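Local structure of uncharacterized protein (Nitrosospira multiformis, 3P51) at residues V14-S19 with A138-E143; H96-T101 with T105-W110. The protein is of unknown function but belongs to the polyketide cyclase, dehydrase and lipid transport family, and therefore probably binds a hydrophobic small molecule. All coordinates share one frame; numbering follows the deposited sequence.

Contact 1 of 2, residues V14-S19 with A138-E143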
loop_
_atom_site.group_PDB
_atom_site.type_symbol
_atom_site.label_atom_id
_atom_site.label_comp_id
_atom_site.label_asym_id
_atom_site.label_seq_id
_atom_site.Cartn_x
_atom_site.Cartn_y
_atom_site.Cartn_z
ATOM N N VAL A 14 -10.341 19.072 -0.284
ATOM C CA VAL A 14 -9.634 18.115 -1.128
ATOM C C VAL A 14 -10.303 17.945 -2.493
ATOM O O VAL A 14 -9.617 17.746 -3.491
ATOM C CB VAL A 14 -9.471 16.751 -0.419
ATOM C CG1 VAL A 14 -10.817 16.034 -0.315
ATOM C CG2 VAL A 14 -8.434 15.876 -1.130
ATOM N N GLU A 15 -11.634 18.025 -2.539
ATOM C CA GLU A 15 -12.364 17.906 -3.806
ATOM C C GLU A 15 -11.966 19.006 -4.783
ATOM O O GLU A 15 -11.888 18.784 -5.992
ATOM C CB GLU A 15 -13.872 17.964 -3.586
ATOM C CG GLU A 15 -14.476 16.773 -2.840
ATOM C CD GLU A 15 -14.328 16.870 -1.327
ATOM O OE1 GLU A 15 -13.972 17.965 -0.825
ATOM O OE2 GLU A 15 -14.574 15.847 -0.644
ATOM N N ARG A 16 -11.732 20.201 -4.255
ATOM C CA ARG A 16 -11.333 21.331 -5.086
ATOM C C ARG A 16 -9.895 21.192 -5.575
ATOM O O ARG A 16 -9.586 21.449 -6.751
ATOM C CB ARG A 16 -11.497 22.627 -4.295
ATOM C CG ARG A 16 -11.366 23.889 -5.114
ATOM C CD ARG A 16 -12.336 24.935 -4.598
ATOM N NE ARG A 16 -12.090 26.245 -5.189
ATOM C CZ ARG A 16 -11.362 27.196 -4.614
ATOM N NH1 ARG A 16 -10.804 26.985 -3.428
ATOM N NH2 ARG A 16 -11.193 28.362 -5.224
ATOM N N VAL A 17 -9.001 20.799 -4.676
ATOM C CA VAL A 17 -7.611 20.615 -5.072
ATOM C C VAL A 17 -7.513 19.512 -6.116
ATOM O O VAL A 17 -6.839 19.669 -7.127
ATOM C CB VAL A 17 -6.699 20.280 -3.885
ATOM C CG1 VAL A 17 -5.272 20.172 -4.367
ATOM C CG2 VAL A 17 -6.804 21.360 -2.803
ATOM N N TRP A 18 -8.192 18.394 -5.875
ATOM C CA TRP A 18 -8.167 17.293 -6.838
ATOM C C TRP A 18 -8.702 17.756 -8.191
ATOM O O TRP A 18 -8.108 17.486 -9.229
ATOM C CB TRP A 18 -8.967 16.088 -6.314
ATOM C CG TRP A 18 -8.908 14.860 -7.215
ATOM C CD1 TRP A 18 -9.972 14.212 -7.790
ATOM C CD2 TRP A 18 -7.733 14.153 -7.648
ATOM N NE1 TRP A 18 -9.530 13.148 -8.541
ATOM C CE2 TRP A 18 -8.166 13.083 -8.467
ATOM C CE3 TRP A 18 -6.362 14.309 -7.411
ATOM C CZ2 TRP A 18 -7.272 12.175 -9.061
ATOM C CZ3 TRP A 18 -5.463 13.404 -8.013
ATOM C CH2 TRP A 18 -5.930 12.356 -8.824
ATOM N N SER A 19 -9.829 18.464 -8.181
ATOM C CA SER A 19 -10.429 18.910 -9.431
ATOM C C SER A 19 -9.423 19.693 -10.270
ATOM O O SER A 19 -9.444 19.653 -11.504
ATOM C CB SER A 19 -11.682 19.751 -9.165
ATOM O OG SER A 19 -12.087 20.397 -10.355
ATOM N N ALA A 138 0.048 28.584 -3.548
ATOM C CA ALA A 138 -0.211 29.991 -3.815
ATOM C C ALA A 138 -1.587 30.175 -4.441
ATOM O O ALA A 138 -2.241 31.195 -4.231
ATOM C CB ALA A 138 0.872 30.587 -4.706
ATOM N N GLU A 139 -2.030 29.181 -5.203
ATOM C CA GLU A 139 -3.340 29.260 -5.835
ATOM C C GLU A 139 -4.483 29.092 -4.823
ATOM O O GLU A 139 -5.557 29.667 -4.983
ATOM C CB GLU A 139 -3.460 28.239 -6.967
ATOM C CG GLU A 139 -4.882 28.079 -7.468
ATOM C CD GLU A 139 -4.963 27.680 -8.929
ATOM O OE1 GLU A 139 -3.953 27.820 -9.661
ATOM O OE2 GLU A 139 -6.058 27.237 -9.342
ATOM N N PHE A 140 -4.240 28.311 -3.778
ATOM C CA PHE A 140 -5.258 28.062 -2.764
ATOM C C PHE A 140 -4.830 28.610 -1.405
ATOM O O PHE A 140 -4.400 27.852 -0.526
ATOM C CB PHE A 140 -5.533 26.561 -2.635
ATOM C CG PHE A 140 -6.123 25.939 -3.864
ATOM C CD1 PHE A 140 -7.407 26.254 -4.267
ATOM C CD2 PHE A 140 -5.400 25.030 -4.611
ATOM C CE1 PHE A 140 -7.954 25.676 -5.395
ATOM C CE2 PHE A 140 -5.946 24.448 -5.738
ATOM C CZ PHE A 140 -7.223 24.774 -6.130
ATOM N N THR A 141 -4.952 29.921 -1.231
ATOM C CA THR A 141 -4.507 30.555 0.004
ATOM C C THR A 141 -5.601 30.559 1.073
ATOM O O THR A 141 -6.785 30.395 0.769
ATOM C CB THR A 141 -4.017 31.987 -0.253
ATOM O OG1 THR A 141 -3.055 31.974 -1.313
ATOM C CG2 THR A 141 -3.367 32.565 0.997
ATOM N N SER A 142 -5.193 30.737 2.326
ATOM C CA SER A 142 -6.129 30.823 3.441
ATOM C C SER A 142 -7.101 31.987 3.261
ATOM O O SER A 142 -8.098 32.095 3.975
ATOM C CB SER A 142 -5.367 30.968 4.763
ATOM O OG SER A 142 -6.259 31.028 5.865
ATOM N N GLU A 143 -6.800 32.855 2.299
ATOM C CA GLU A 143 -7.644 34.006 1.997
ATOM C C GLU A 143 -8.263 33.894 0.603
ATOM O O GLU A 143 -9.308 34.485 0.329
ATOM C CB GLU A 143 -6.848 35.309 2.139
ATOM C CG GLU A 143 -5.458 35.273 1.513
ATOM C CD GLU A 143 -5.386 36.024 0.197
ATOM O OE1 GLU A 143 -4.354 35.908 -0.500
ATOM O OE2 GLU A 143 -6.359 36.735 -0.136
#
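Arg16 NH1 is the polar atom that comes nearest across this contact, 3.6 Å from Phe140 CD1, and the geometry shows what kind of approach it is. The guanidinium and ring planes are 74° apart; Phe140 CE1 lies over one face of the guanidinium, while Arg16 NH1 and CZ sit at the rim of the ring, near its plane. The flat cation is thus turned against a phenyl edge, which is not a cation-pi arrangement. The aliphatic part of Arg16 joins in, with CG 3.9 Å from Phe140 CE1. With that CG anti to the backbone N (chi1 -169°) and the chain bent at the next bond, the arginine extends past the ring edge.

The faces of the ring are occupied differently. Glu139 CG, from the preceding residue, stands 4.1 Å above its plane and over its centre, and Val17 CG2 approaches the opposite face, displaced toward the rim, 4.3 Å from Phe140 CD2. Phe140 is the first residue to leave helical backbone angles after helix 120-139, and its CG, anti to the carbonyl carbon (chi1 -64°), points the ring at helix 14-21. The far end of the ring reaches the backbone of that helix, Phe140 CZ lying 4.1 Å from Arg16 O.

Glu139 OE2 forms a salt bridge with Arg20, one turn beyond Arg16, while Val10 and Ala12 also touch Phe140. Phe140, just past the end of the long C-terminal helix, thus packs on the short N-terminal helix, an arrangement consistent with the helix-grip fold of the Bet v 1-like clan.

Contact 2 of 2, residues H96-T101 with T105-W110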
loop_
_atom_site.group_PDB
_atom_site.type_symbol
_atom_site.label_atom_id
_atom_site.label_comp_id
_atom_site.label_asym_id
_atom_site.label_seq_id
_atom_site.Cartn_x
_atom_site.Cartn_y
_atom_site.Cartn_z
ATOM N N HIS A 96 0.054 12.750 -4.683
ATOM C CA HIS A 96 -1.061 12.170 -3.939
ATOM C C HIS A 96 -1.652 13.165 -2.940
ATOM O O HIS A 96 -0.917 13.912 -2.295
ATOM C CB HIS A 96 -0.528 10.922 -3.246
ATOM C CG HIS A 96 -1.474 10.299 -2.268
ATOM N ND1 HIS A 96 -2.751 9.911 -2.609
ATOM C CD2 HIS A 96 -1.299 9.948 -0.975
ATOM C CE1 HIS A 96 -3.333 9.362 -1.552
ATOM N NE2 HIS A 96 -2.476 9.372 -0.551
ATOM N N LEU A 97 -2.982 13.182 -2.835
ATOM C CA LEU A 97 -3.690 14.096 -1.944
ATOM C C LEU A 97 -4.356 13.343 -0.806
ATOM O O LEU A 97 -4.807 12.219 -0.988
ATOM C CB LEU A 97 -4.797 14.837 -2.691
ATOM C CG LEU A 97 -4.468 15.678 -3.915
ATOM C CD1 LEU A 97 -5.732 16.395 -4.364
ATOM C CD2 LEU A 97 -3.402 16.665 -3.574
ATOM N N LEU A 98 -4.424 13.974 0.362
ATOM C CA LEU A 98 -5.236 13.471 1.468
ATOM C C LEU A 98 -5.993 14.629 2.087
ATOM O O LEU A 98 -5.492 15.761 2.104
ATOM C CB LEU A 98 -4.366 12.807 2.532
ATOM C CG LEU A 98 -3.711 11.488 2.114
ATOM C CD1 LEU A 98 -2.562 11.108 3.049
ATOM C CD2 LEU A 98 -4.758 10.380 2.041
ATOM N N PRO A 99 -7.206 14.363 2.592
ATOM C CA PRO A 99 -7.923 15.437 3.276
ATOM C C PRO A 99 -7.389 15.639 4.680
ATOM O O PRO A 99 -6.989 14.676 5.336
ATOM C CB PRO A 99 -9.368 14.923 3.334
ATOM C CG PRO A 99 -9.259 13.444 3.314
ATOM C CD PRO A 99 -7.984 13.111 2.535
ATOM N N VAL A 100 -7.367 16.894 5.112
ATOM C CA VAL A 100 -7.121 17.258 6.490
ATOM C C VAL A 100 -8.511 17.582 7.034
ATOM O O VAL A 100 -9.013 18.692 6.868
ATOM C CB VAL A 100 -6.210 18.510 6.580
ATOM C CG1 VAL A 100 -6.000 18.905 8.023
ATOM C CG2 VAL A 100 -4.845 18.266 5.884
ATOM N N THR A 101 -9.151 16.602 7.660
ATOM C CA THR A 101 -10.580 16.695 7.917
ATOM C C THR A 101 -10.999 17.739 8.947
ATOM O O THR A 101 -12.100 18.284 8.857
ATOM C CB THR A 101 -11.174 15.332 8.322
ATOM O OG1 THR A 101 -10.630 14.926 9.585
ATOM C CG2 THR A 101 -10.871 14.272 7.254
ATOM N N THR A 105 -9.048 21.038 4.895
ATOM C CA THR A 105 -7.974 21.446 4.005
ATOM C C THR A 105 -7.386 20.215 3.315
ATOM O O THR A 105 -7.953 19.115 3.389
ATOM C CB THR A 105 -6.904 22.271 4.753
ATOM O OG1 THR A 105 -6.395 21.518 5.857
ATOM C CG2 THR A 105 -7.522 23.553 5.293
ATOM N N THR A 106 -6.257 20.399 2.643
ATOM C CA THR A 106 -5.662 19.336 1.835
ATOM C C THR A 106 -4.171 19.177 2.098
ATOM O O THR A 106 -3.424 20.147 2.071
ATOM C CB THR A 106 -5.858 19.596 0.331
ATOM O OG1 THR A 106 -7.255 19.661 0.039
ATOM C CG2 THR A 106 -5.240 18.490 -0.490
ATOM N N PHE A 107 -3.762 17.942 2.368
ATOM C CA PHE A 107 -2.358 17.561 2.444
ATOM C C PHE A 107 -1.952 17.084 1.057
ATOM O O PHE A 107 -2.657 16.286 0.446
ATOM C CB PHE A 107 -2.193 16.427 3.466
ATOM C CG PHE A 107 -0.806 15.850 3.535
ATOM C CD1 PHE A 107 0.196 16.503 4.231
ATOM C CD2 PHE A 107 -0.511 14.638 2.917
ATOM C CE1 PHE A 107 1.480 15.970 4.304
ATOM C CE2 PHE A 107 0.767 14.094 2.982
ATOM C CZ PHE A 107 1.768 14.760 3.683
ATOM N N VAL A 108 -0.830 17.586 0.551
ATOM C CA VAL A 108 -0.323 17.173 -0.755
ATOM C C VAL A 108 1.089 16.614 -0.621
ATOM O O VAL A 108 1.973 17.292 -0.116
ATOM C CB VAL A 108 -0.264 18.361 -1.739
ATOM C CG1 VAL A 108 0.058 17.864 -3.138
ATOM C CG2 VAL A 108 -1.588 19.123 -1.732
ATOM N N GLU A 109 1.312 15.389 -1.078
ATOM C CA GLU A 109 2.661 14.832 -1.056
ATOM C C GLU A 109 3.126 14.464 -2.460
ATOM O O GLU A 109 2.341 14.030 -3.298
ATOM C CB GLU A 109 2.743 13.612 -0.131
ATOM C CG GLU A 109 1.776 12.512 -0.491
ATOM C CD GLU A 109 1.845 11.325 0.456
ATOM O OE1 GLU A 109 2.774 11.277 1.287
ATOM O OE2 GLU A 109 0.962 10.440 0.370
ATOM N N TRP A 110 4.413 14.660 -2.712
ATOM C CA TRP A 110 5.003 14.324 -3.999
ATOM C C TRP A 110 6.305 13.583 -3.739
ATOM O O TRP A 110 7.212 14.124 -3.104
ATOM C CB TRP A 110 5.260 15.595 -4.805
ATOM C CG TRP A 110 5.144 15.417 -6.291
ATOM C CD1 TRP A 110 5.491 14.313 -7.021
ATOM C CD2 TRP A 110 4.634 16.374 -7.227
ATOM N NE1 TRP A 110 5.241 14.534 -8.357
ATOM C CE2 TRP A 110 4.713 15.790 -8.508
ATOM C CE3 TRP A 110 4.130 17.674 -7.106
ATOM C CZ2 TRP A 110 4.297 16.458 -9.663
ATOM C CZ3 TRP A 110 3.710 18.336 -8.251
ATOM C CH2 TRP A 110 3.806 17.726 -9.515
#
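Leu97 CD2 meets Val108 CG2 at 3.6 Å, the closest apolar side-chain approach between the two segments of this antiparallel beta hairpin, which belongs to the curved sheet of a helix-grip fold. The two strand segments run at 148° to each other, and five residue pairs are in register from His96-Glu109 to Val100-Thr105. Leu97 CD2 also lies 4.0 Å from Thr106 CG2. This face, with Leu97, Pro99, Thr106 and Val108, is the one covered by helices: Val17 and Trp18 reach Leu97, and Leu133 reaches Val108. Thr106 OG1 bonds to the Ala12 carbonyl.

On the other face the spacing between Leu98 and Phe107 is wider, with Leu98 CD1 4.1 Å from Phe107 CD2, and Val100 CG2 is 4.0 Å from Phe107 CB. Leu98 here, and Pro99 on the first face, stay partly exposed. Part of the cover of Phe107 comes from the second subunit, whose own Phe107 stacks on this one.

Beside Phe107, Glu109 takes the position between backbone N and carbonyl carbon (chi1 57°), which brings its CG within 3.9 Å of His96 CB and sets OE1 at the edge of the Phe107 ring, where it is hydrogen-bonded to Tyr5 OH. With an alanine here, Tyr5 OH would probably lose this partner and a gap would open against His96 CB.

Backbone bonds join the hydrogen-bonded pairs, Phe107 N to Leu98 O being the shortest at 2.8 Å. At the turn end the pairing holds, but Val100 N meets Thr105 O, 2.9 Å away, from above the carbonyl plane, 50° out of it.

How the contacts relate
From the N terminus the chain passes through strand 3-10 into helix 14-21, the first half of contact 1, and then through the sheet before strand 88-100 turns tightly into strand 105-116. Contact 2 closes that short hairpin, with three residues between its segments. Helix 120-139 follows, and the residue just past its C-terminal end completes contact 1 across 118 intervening residues. Contact 2 is therefore nested inside the loop of contact 1. Their centres lie about 10 Å apart, and the two touch directly: Thr106 OG1 is 3.1 Å from Val14 CA and 3.3 Å from Val17 CG2. Contact 1 thus joins the ends of the two helices, while helix 14-21 rests on the hairpin of contact 2.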